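Local coordinates for protein glutaredoxin 2 (Salmonella enterica subsp. enterica serovar Typhimurium, PDB 3IR4) that binds glutathione and probably acts as a glutathione-dependent thiol-disulfide oxidoreductase, built on a thioredoxin-type domain joined to a helical GST-like domain, at residues 138-141 with 142-145; 202-205 with 206-210. All coordinates share one frame; numbering follows the deposited sequence.

Interaction 1: 138-141 with 142-145; sequences NHLA and HSAG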
ATOM      1  N   ASN A 138      -8.888  16.128  14.958  1.00  5.67           N
ATOM      2  CA  ASN A 138      -8.363  17.324  14.365  1.00  5.37           C
ATOM      3  C   ASN A 138      -8.148  17.117  12.858  1.00  4.99           C
ATOM      4  O   ASN A 138      -8.540  17.920  12.029  1.00  6.28           O
ATOM      5  CB  ASN A 138      -7.052  17.715  15.067  1.00  6.45           C
ATOM      6  CG  ASN A 138      -6.366  18.887  14.407  1.00  8.29           C
ATOM      7  OD1 ASN A 138      -5.831  18.772  13.305  1.00 11.21           O
ATOM      8  ND2 ASN A 138      -6.341  20.010  15.090  1.00 12.32           N
ATOM      9  N   HIS A 139      -7.501  16.018  12.523  1.00  4.85           N
ATOM     10  CA  HIS A 139      -7.216  15.750  11.119  1.00  5.15           C
ATOM     11  C   HIS A 139      -8.486  15.595  10.306  1.00  4.49           C
ATOM     12  O   HIS A 139      -8.564  16.114   9.184  1.00  4.71           O
ATOM     13  CB  HIS A 139      -6.335  14.519  11.006  1.00  4.83           C
ATOM     14  CG  HIS A 139      -5.021  14.676  11.673  1.00  5.63           C
ATOM     15  ND1 HIS A 139      -4.199  13.610  11.946  1.00  6.15           N
ATOM     16  CD2 HIS A 139      -4.434  15.764  12.217  1.00  6.53           C
ATOM     17  CE1 HIS A 139      -3.121  14.057  12.575  1.00  6.90           C
ATOM     18  NE2 HIS A 139      -3.255  15.354  12.786  1.00  7.58           N
ATOM     19  N   LEU A 140      -9.480  14.869  10.840  1.00  4.56           N
ATOM     20  CA  LEU A 140     -10.741  14.710  10.126  1.00  4.75           C
ATOM     21  C   LEU A 140     -11.454  16.040   9.897  1.00  5.46           C
ATOM     22  O   LEU A 140     -12.059  16.258   8.854  1.00  5.68           O
ATOM     23  CB  LEU A 140     -11.636  13.724  10.877  1.00  4.77           C
ATOM     24  CG  LEU A 140     -11.267  12.246  10.726  1.00  5.35           C
ATOM     25  CD1 LEU A 140     -12.050  11.430  11.745  1.00  8.08           C
ATOM     26  CD2 LEU A 140     -11.492  11.747   9.320  1.00  8.73           C
ATOM     27  N   ALA A 141     -11.377  16.944  10.876  1.00  5.62           N
ATOM     28  CA  ALA A 141     -11.997  18.262  10.764  1.00  6.43           C
ATOM     29  C   ALA A 141     -11.311  19.117   9.718  1.00  7.13           C
ATOM     30  O   ALA A 141     -11.912  20.059   9.223  1.00  8.80           O
ATOM     31  CB  ALA A 141     -12.024  18.969  12.098  1.00  8.12           C
ATOM     32  N   HIS A 142     -10.078  18.777   9.360  1.00  6.27           N
ATOM     33  CA  HIS A 142      -9.320  19.447   8.299  1.00  6.22           C
ATOM     34  C   HIS A 142      -9.398  18.732   6.955  1.00  5.61           C
ATOM     35  O   HIS A 142      -8.624  19.039   6.055  1.00  6.67           O
ATOM     36  CB  HIS A 142      -7.865  19.590   8.742  1.00  7.42           C
ATOM     37  CG  HIS A 142      -7.678  20.655   9.753  1.00  9.50           C
ATOM     38  ND1 HIS A 142      -7.901  20.456  11.094  1.00 12.37           N
ATOM     39  CD2 HIS A 142      -7.367  21.960   9.610  1.00 11.59           C
ATOM     40  CE1 HIS A 142      -7.680  21.590  11.743  1.00 13.77           C
ATOM     41  NE2 HIS A 142      -7.365  22.520  10.860  1.00 14.78           N
ATOM     42  N   SER A 143     -10.339  17.817   6.800  1.00  5.33           N
ATOM     43  CA  SER A 143     -10.436  17.047   5.564  1.00  5.81           C
ATOM     44  C   SER A 143     -10.607  17.893   4.318  1.00  5.87           C
ATOM     45  O   SER A 143     -10.036  17.582   3.283  1.00  6.75           O
ATOM     46  CB  SER A 143     -11.605  16.067   5.641  1.00  5.91           C
ATOM     47  OG  SER A 143     -11.402  15.034   6.574  1.00  6.03           O
ATOM     48  N   ALA A 144     -11.408  18.953   4.383  1.00  6.20           N
ATOM     49  CA  ALA A 144     -11.693  19.725   3.151  1.00  7.72           C
ATOM     50  C   ALA A 144     -10.387  20.251   2.563  1.00  7.14           C
ATOM     51  O   ALA A 144     -10.113  20.128   1.372  1.00  7.37           O
ATOM     52  CB  ALA A 144     -12.666  20.869   3.433  1.00  9.04           C
ATOM     53  N   GLY A 145      -9.575  20.884   3.395  1.00  6.86           N
ATOM     54  CA  GLY A 145      -8.311  21.425   2.923  1.00  7.03           C
ATOM     55  C   GLY A 145      -7.332  20.349   2.460  1.00  5.52           C
ATOM     56  O   GLY A 145      -6.615  20.510   1.486  1.00  7.03           O
TER
HETATM   57  O   HOH W   1      -8.530  13.719   7.527  1.00  6.09           O
HETATM   58  O   HOH W   2     -13.166  19.477   6.622  1.00 15.66           O
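The imidazole ring of H142 receives N138 O at its edge, in the ring plane, while the N138 amide is offset beside the ND1/CE1 edge, its plane only 20° from that of the ring. ND1 of H142 donates to N138 O over 2.8 Å, and the bond is nearly straight. The donor sits 39° out of the carbonyl plane. The H142 CG lies beside its own backbone N (chi1 -75°), which brings the ND1 edge back to N138 O. N138 OD1 is 3.7 Å from H142 CE1 and 3.5 Å from H142 ND1, but the angle at ND1 is too poor for a bond.

H142 is the N-cap residue of helix 143-160, just after helix 136-141. Its backbone N makes two weak bonds, to N138 O and H139 O. S143 then grips L140 O twice, with N at 3.1 Å and OG at 2.7 Å, both from the same face of that carbonyl. Water 1 donates to S143 OG and, weakly, to H139 O. Water 2 joins A141 O to A144 N. Outside the junction, R107 of helix 101-108 is hydrogen-bonded to S143 OG, and H139 and L140 pack on that helix.

H142 ND1, S143 OG, backbone N-H groups and two waters meet the carbonyls of this turn. The short, straight imidazole bond is consistent with a proton on ND1; it says nothing of NE2.

Interaction 2: 202-205 with 206-210; sequences DNMA and KQTQI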
ATOM      1  N   ASP A 202      -6.970   2.251 -11.668  1.00  4.07           N
ATOM      2  CA  ASP A 202      -7.905   1.193 -12.000  1.00  5.00           C
ATOM      3  C   ASP A 202      -7.230   0.026 -12.665  1.00  4.46           C
ATOM      4  O   ASP A 202      -7.484  -1.140 -12.332  1.00  4.93           O
ATOM      5  CB  ASP A 202      -9.020   1.736 -12.894  1.00  5.49           C
ATOM      6  CG  ASP A 202      -9.977   2.667 -12.177  1.00  6.14           C
ATOM      7  OD1 ASP A 202      -9.972   2.733 -10.937  1.00  7.58           O
ATOM      8  OD2 ASP A 202     -10.724   3.370 -12.890  1.00  8.55           O
ATOM      9  N   ASN A 203      -6.352   0.304 -13.613  1.00  4.52           N
ATOM     10  CA  ASN A 203      -5.673  -0.768 -14.303  1.00  4.29           C
ATOM     11  C   ASN A 203      -4.730  -1.527 -13.387  1.00  4.32           C
ATOM     12  O   ASN A 203      -4.683  -2.750 -13.387  1.00  4.63           O
ATOM     13  CB  ASN A 203      -4.890  -0.258 -15.506  1.00  4.54           C
ATOM     14  CG  ASN A 203      -4.037  -1.356 -16.072  1.00  6.31           C
ATOM     15  OD1 ASN A 203      -4.563  -2.279 -16.693  1.00  6.66           O
ATOM     16  ND2 ASN A 203      -2.746  -1.342 -15.748  1.00  6.37           N
HETATM   17  N   MSE A 204      -3.966  -0.789 -12.590  1.00  3.81           N
HETATM   18  CA  MSE A 204      -3.024  -1.443 -11.708  1.00  3.96           C
HETATM   19  C   MSE A 204      -3.740  -2.293 -10.652  1.00  3.77           C
HETATM   20  O   MSE A 204      -3.237  -3.361 -10.312  1.00  4.68           O
HETATM   21  CB  MSE A 204      -2.096  -0.437 -11.056  1.00  4.36           C
HETATM   22  CG  MSE A 204      -1.149   0.208 -12.024  1.00  6.07           C
HETATM   23 SE   MSE A 204       0.022  -0.944 -13.011  1.00 10.34          SE
HETATM   24  CE  MSE A 204       0.693  -1.847 -11.615  1.00  6.92           C
ATOM     25  N   ALA A 205      -4.894  -1.864 -10.147  1.00  4.41           N
ATOM     26  CA  ALA A 205      -5.640  -2.696  -9.214  1.00  4.85           C
ATOM     27  C   ALA A 205      -6.016  -4.026  -9.900  1.00  4.79           C
ATOM     28  O   ALA A 205      -5.875  -5.105  -9.308  1.00  5.44           O
ATOM     29  CB  ALA A 205      -6.849  -1.977  -8.723  1.00  5.59           C
ATOM     30  N   LYS A 206      -6.479  -3.967 -11.148  0.70  4.45           N
ATOM     31  CA  LYS A 206      -6.841  -5.164 -11.887  0.70  5.31           C
ATOM     32  C   LYS A 206      -5.653  -6.082 -12.101  0.70  5.29           C
ATOM     33  O   LYS A 206      -5.710  -7.262 -11.765  0.70  5.93           O
ATOM     34  CB  LYS A 206      -7.495  -4.786 -13.214  0.70  6.42           C
ATOM     35  CG  LYS A 206      -8.918  -4.254 -13.031  0.70  9.10           C
ATOM     36  CD  LYS A 206      -9.598  -3.819 -14.321  0.70 13.40           C
ATOM     37  CE  LYS A 206     -10.989  -3.217 -14.066  0.70 17.47           C
ATOM     38  NZ  LYS A 206     -11.772  -3.018 -15.320  0.70 22.93           N
ATOM     39  N   GLN A 207      -4.562  -5.520 -12.610  1.00  4.72           N
ATOM     40  CA  GLN A 207      -3.402  -6.347 -12.953  1.00  5.17           C
ATOM     41  C   GLN A 207      -2.691  -6.910 -11.740  1.00  4.71           C
ATOM     42  O   GLN A 207      -2.116  -8.000 -11.805  1.00  6.30           O
ATOM     43  CB  GLN A 207      -2.453  -5.578 -13.843  1.00  5.78           C
ATOM     44  CG  GLN A 207      -3.002  -5.238 -15.230  1.00  7.35           C
ATOM     45  CD  GLN A 207      -1.926  -4.741 -16.155  1.00  8.97           C
ATOM     46  OE1 GLN A 207      -1.250  -3.739 -15.867  1.00 10.08           O
ATOM     47  NE2 GLN A 207      -1.738  -5.445 -17.253  1.00 13.56           N
ATOM     48  N   THR A 208      -2.698  -6.169 -10.621  1.00  5.01           N
ATOM     49  CA  THR A 208      -2.062  -6.632  -9.380  1.00  5.03           C
ATOM     50  C   THR A 208      -2.960  -7.532  -8.541  1.00  4.62           C
ATOM     51  O   THR A 208      -2.483  -8.131  -7.597  1.00  4.69           O
ATOM     52  CB  THR A 208      -1.593  -5.481  -8.480  1.00  4.86           C
ATOM     53  OG1 THR A 208      -2.733  -4.750  -8.013  1.00  4.54           O
ATOM     54  CG2 THR A 208      -0.549  -4.590  -9.149  1.00  6.62           C
ATOM     55  N   GLN A 209      -4.250  -7.665  -8.883  0.70  5.08           N
ATOM     56  CA  GLN A 209      -5.185  -8.472  -8.056  0.70  6.00           C
ATOM     57  C   GLN A 209      -5.309  -7.892  -6.654  0.70  6.15           C
ATOM     58  O   GLN A 209      -5.384  -8.639  -5.671  0.70  7.71           O
ATOM     59  CB  GLN A 209      -4.782  -9.953  -7.981  0.70  6.57           C
ATOM     60  CG  GLN A 209      -4.792 -10.682  -9.299  0.70  9.16           C
ATOM     61  CD  GLN A 209      -6.169 -11.024  -9.830  0.70 10.44           C
ATOM     62  OE1 GLN A 209      -7.192 -10.619  -9.289  0.70 14.67           O
ATOM     63  NE2 GLN A 209      -6.197 -11.772 -10.910  0.70 15.76           N
ATOM     64  N   ILE A 210      -5.292  -6.573  -6.554  1.00  5.66           N
ATOM     65  CA  ILE A 210      -5.431  -5.893  -5.256  1.00  5.61           C
ATOM     66  C   ILE A 210      -6.600  -4.941  -5.374  1.00  5.45           C
ATOM     67  O   ILE A 210      -6.663  -4.133  -6.286  1.00  7.22           O
ATOM     68  CB  ILE A 210      -4.139  -5.147  -4.864  1.00  5.23           C
ATOM     69  CG1 ILE A 210      -2.962  -6.109  -4.738  1.00  5.04           C
ATOM     70  CG2 ILE A 210      -4.370  -4.328  -3.594  1.00  6.58           C
ATOM     71  CD1 ILE A 210      -1.589  -5.459  -4.713  1.00  6.29           C
TER
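N203 and Q207, one helical turn apart, join their side-chain amides just before helix 195-208 ends in a Schellman motif at Q209. N203 ND2 donates to Q207 OE1 over 2.8 Å. It comes from above the carbonyl plane of Q207, and the two amide planes are 54° apart. N203 CG stands anti to the backbone N (chi1 172°), and this sets ND2 against Q207 OE1. The same ND2 also bonds to P164 O, so ND2 is held by a carbonyl outside the helix as well as by Q207.

The carbonyls of D202 to K206 each accept a backbone N-H. D202 O accepts from K206 N, and N203 O from Q207 N. M204 O takes two bonds, T208 N at 2.9 Å and T208 OG1 at 2.7 Å, which arrive from opposite faces of its plane. The positive phi of Q209 (62°) turns the chain. Q209 N then bonds to K206 O, and I210 N bonds to A205 O at 3.2 Å.

M204, a selenomethionine, and T208 both pack on F179 of helix 173-185. T208 and Q207 touch L24 of helix 13-25, and I210 reaches R19 and M20 there. Between the two segments, the terminal methyl CE of M204 lies 3.9 Å from T208 CG2.

How the interactions relate
Both contacts lie in the helical C-terminal domain and are separate: their centres are 29 Å apart and their nearest atoms about 21 Å. Interaction 1 joins two successive helices at the surface, its centre about 22 Å from the centre of the chain. Interaction 2 ends the last helix and is partly buried, its centre about 12 Å from the centre of the chain. Each uses a hydroxyl and a backbone N of one residue to hold a single carbonyl: S143 reaches L140 O from one face, T208 reaches M204 O from opposite faces. Interaction 2 borders the N-terminal domain through helix 13-25. The side chain of I210 is about 14 Å from the bound glutathione, so it does not line the pocket.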